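Local coordinates for HTH hxlR-type domain-containing protein (Enterococcus faecalis, PDB 1Z7U), which probably binds DNA as a winged helix-turn-helix transcriptional regulator of the HxlR type, within the broader MarR-like group, at the interface of chains A and B. Numbering follows the deposited sequence. Chains: chain A/B, hypothetical protein EF0647.

The interface of chains A and B. Residues chain A 15, 18, 63, 65, 85, 88-89; chain B 96, 99.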
ATOM      1  N   ALA A  15      -0.338  -2.672   8.512  1.00 24.38           N
ATOM      2  CA  ALA A  15      -0.936  -3.401   7.396  1.00 23.55           C
ATOM      3  C   ALA A  15       0.117  -4.140   6.554  1.00 23.41           C
ATOM      4  O   ALA A  15      -0.045  -5.326   6.265  1.00 23.13           O
ATOM      5  CB  ALA A  15      -1.779  -2.453   6.532  1.00 23.04           C
ATOM      6  N   THR A  18       1.755  -7.414   7.933  1.00 23.03           N
ATOM      7  CA  THR A  18       0.988  -8.669   7.799  1.00 22.61           C
ATOM      8  C   THR A  18       1.203  -9.387   6.444  1.00 22.88           C
ATOM      9  O   THR A  18       0.803 -10.553   6.283  1.00 23.03           O
ATOM     10  CB  THR A  18      -0.531  -8.455   8.022  1.00 22.23           C
ATOM     11  OG1 THR A  18      -1.101  -7.740   6.912  1.00 22.02           O
ATOM     12  CG2 THR A  18      -0.779  -7.703   9.303  1.00 21.90           C
ATOM     13  N   ASP A  63      -3.200 -13.335  11.657  1.00 27.17           N
ATOM     14  CA  ASP A  63      -3.406 -11.936  11.323  1.00 26.96           C
ATOM     15  C   ASP A  63      -4.790 -11.669  10.749  1.00 26.85           C
ATOM     16  O   ASP A  63      -5.178 -10.508  10.609  1.00 27.34           O
ATOM     17  CB  ASP A  63      -2.317 -11.450  10.352  1.00 26.84           C
ATOM     18  CG  ASP A  63      -0.960 -11.327  11.019  1.00 27.27           C
ATOM     19  OD1 ASP A  63      -0.913 -11.344  12.266  1.00 28.67           O
ATOM     20  OD2 ASP A  63       0.064 -11.217  10.310  1.00 27.96           O
ATOM     21  N   LEU A  65      -6.033 -12.993   7.704  1.00 25.82           N
ATOM     22  CA  LEU A  65      -6.033 -12.856   6.243  1.00 26.48           C
ATOM     23  C   LEU A  65      -6.455 -14.141   5.549  1.00 27.05           C
ATOM     24  O   LEU A  65      -6.977 -14.110   4.442  1.00 26.87           O
ATOM     25  CB  LEU A  65      -4.644 -12.467   5.743  1.00 25.78           C
ATOM     26  CG  LEU A  65      -4.032 -11.131   6.125  1.00 26.39           C
ATOM     27  CD1 LEU A  65      -2.564 -11.149   5.746  1.00 26.58           C
ATOM     28  CD2 LEU A  65      -4.770 -10.037   5.402  1.00 25.05           C
ATOM     29  N   GLU A  85     -11.292  -9.683   5.029  1.00 25.63           N
ATOM     30  CA  GLU A  85     -10.158  -8.754   5.166  1.00 25.40           C
ATOM     31  C   GLU A  85      -8.988  -9.148   4.270  1.00 24.60           C
ATOM     32  O   GLU A  85      -8.247  -8.286   3.810  1.00 24.20           O
ATOM     33  CB  GLU A  85      -9.693  -8.624   6.625  1.00 25.99           C
ATOM     34  CG  GLU A  85     -10.713  -8.017   7.585  1.00 27.37           C
ATOM     35  CD  GLU A  85     -11.166  -6.608   7.209  1.00 31.36           C
ATOM     36  OE1 GLU A  85     -10.438  -5.883   6.501  1.00 31.50           O
ATOM     37  OE2 GLU A  85     -12.275  -6.207   7.644  1.00 35.53           O
ATOM     38  N   ALA A  88      -9.945  -7.780   0.981  1.00 21.98           N
ATOM     39  CA  ALA A  88      -9.812  -6.330   1.044  1.00 21.53           C
ATOM     40  C   ALA A  88      -8.348  -5.886   0.904  1.00 21.40           C
ATOM     41  O   ALA A  88      -8.077  -4.920   0.202  1.00 21.46           O
ATOM     42  CB  ALA A  88     -10.440  -5.762   2.329  1.00 21.46           C
ATOM     43  N   LEU A  89      -7.416  -6.602   1.549  1.00 21.16           N
ATOM     44  CA  LEU A  89      -5.983  -6.265   1.451  1.00 20.62           C
ATOM     45  C   LEU A  89      -5.445  -6.589   0.061  1.00 21.21           C
ATOM     46  O   LEU A  89      -4.659  -5.824  -0.510  1.00 20.95           O
ATOM     47  CB  LEU A  89      -5.159  -6.971   2.525  1.00 20.19           C
ATOM     48  CG  LEU A  89      -3.663  -6.604   2.662  1.00 20.53           C
ATOM     49  CD1 LEU A  89      -3.403  -5.099   2.820  1.00 17.21           C
ATOM     50  CD2 LEU A  89      -3.098  -7.340   3.859  1.00 19.18           C
TER
ATOM     51  N   LEU B  96      -4.950   0.695   2.159  1.00 22.72           N
ATOM     52  CA  LEU B  96      -3.936   0.042   2.974  1.00 24.06           C
ATOM     53  C   LEU B  96      -4.034   0.507   4.440  1.00 24.12           C
ATOM     54  O   LEU B  96      -4.097  -0.302   5.348  1.00 24.12           O
ATOM     55  CB  LEU B  96      -2.555   0.374   2.406  1.00 23.97           C
ATOM     56  CG  LEU B  96      -1.414  -0.622   2.201  1.00 26.58           C
ATOM     57  CD1 LEU B  96      -0.061   0.070   2.434  1.00 24.75           C
ATOM     58  CD2 LEU B  96      -1.523  -1.919   3.016  1.00 26.11           C
ATOM     59  N   TRP B  99      -7.012  -0.802   6.402  1.00 27.29           N
ATOM     60  CA  TRP B  99      -6.767  -2.164   6.762  1.00 27.94           C
ATOM     61  C   TRP B  99      -5.935  -2.238   8.046  1.00 27.52           C
ATOM     62  O   TRP B  99      -6.274  -2.985   8.950  1.00 27.85           O
ATOM     63  CB  TRP B  99      -6.113  -2.917   5.587  1.00 28.45           C
ATOM     64  CG  TRP B  99      -6.342  -4.340   5.746  1.00 30.44           C
ATOM     65  CD1 TRP B  99      -7.369  -5.095   5.183  1.00 30.28           C
ATOM     66  CD2 TRP B  99      -5.607  -5.219   6.600  1.00 30.32           C
ATOM     67  NE1 TRP B  99      -7.273  -6.389   5.634  1.00 32.01           N
ATOM     68  CE2 TRP B  99      -6.208  -6.491   6.505  1.00 32.44           C
ATOM     69  CE3 TRP B  99      -4.478  -5.064   7.414  1.00 30.92           C
ATOM     70  CZ2 TRP B  99      -5.725  -7.598   7.220  1.00 31.55           C
ATOM     71  CZ3 TRP B  99      -4.003  -6.157   8.110  1.00 30.21           C
ATOM     72  CH2 TRP B  99      -4.628  -7.404   8.016  1.00 30.16           C
TER
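B:Trp99 pushes its indole from helix 84-109 of chain B into a pocket of chain A made by A:Ala15, A:Thr18, A:Leu65, A:Glu85 and A:Leu89, hiding 113 Å² of its surface. With CG anti to the backbone N (chi1 -158°), the ring reaches away from its own helix and enters the partner flat against A:Leu89. That leucine crosses it at about a right angle: CB lies over the five-membered ring, 4.0 Å from its centroid, and CD2 sits above the middle of the indole. A:Leu65 CD2 packs on this same face, 3.7 Å from CH2. The pyrrole N-H is given to the backbone carbonyl of A:Glu85, NE1 to O 2.8 Å. The bond is bent, 139° at the hydrogen, and the donor stands above the carbonyl plane while the oxygen lies tilted from the ring plane. From the other side of the ring plane, the A:Glu85 carboxylate, its chain bent at chi2, brings OE1 close to NE1, its plane turned 64° from the ring. A:Thr18 comes from the opposite direction to the outer rim, CG2 nearer the ring plane and OG1 toward the A:Leu89 face. One turn earlier, B:Leu96 CD2 touches both A:Ala15 CB and A:Leu89 CD1, in directions about a right angle apart. The two-fold repeats this exchange, as would suit a dimeric regulator. A:Thr18 OG1, 3.5 Å from B:Trp99 CZ3, donates back in the carbonyl plane to A:Ala15 O in the last turn of helix 8-17, at 2.7 Å.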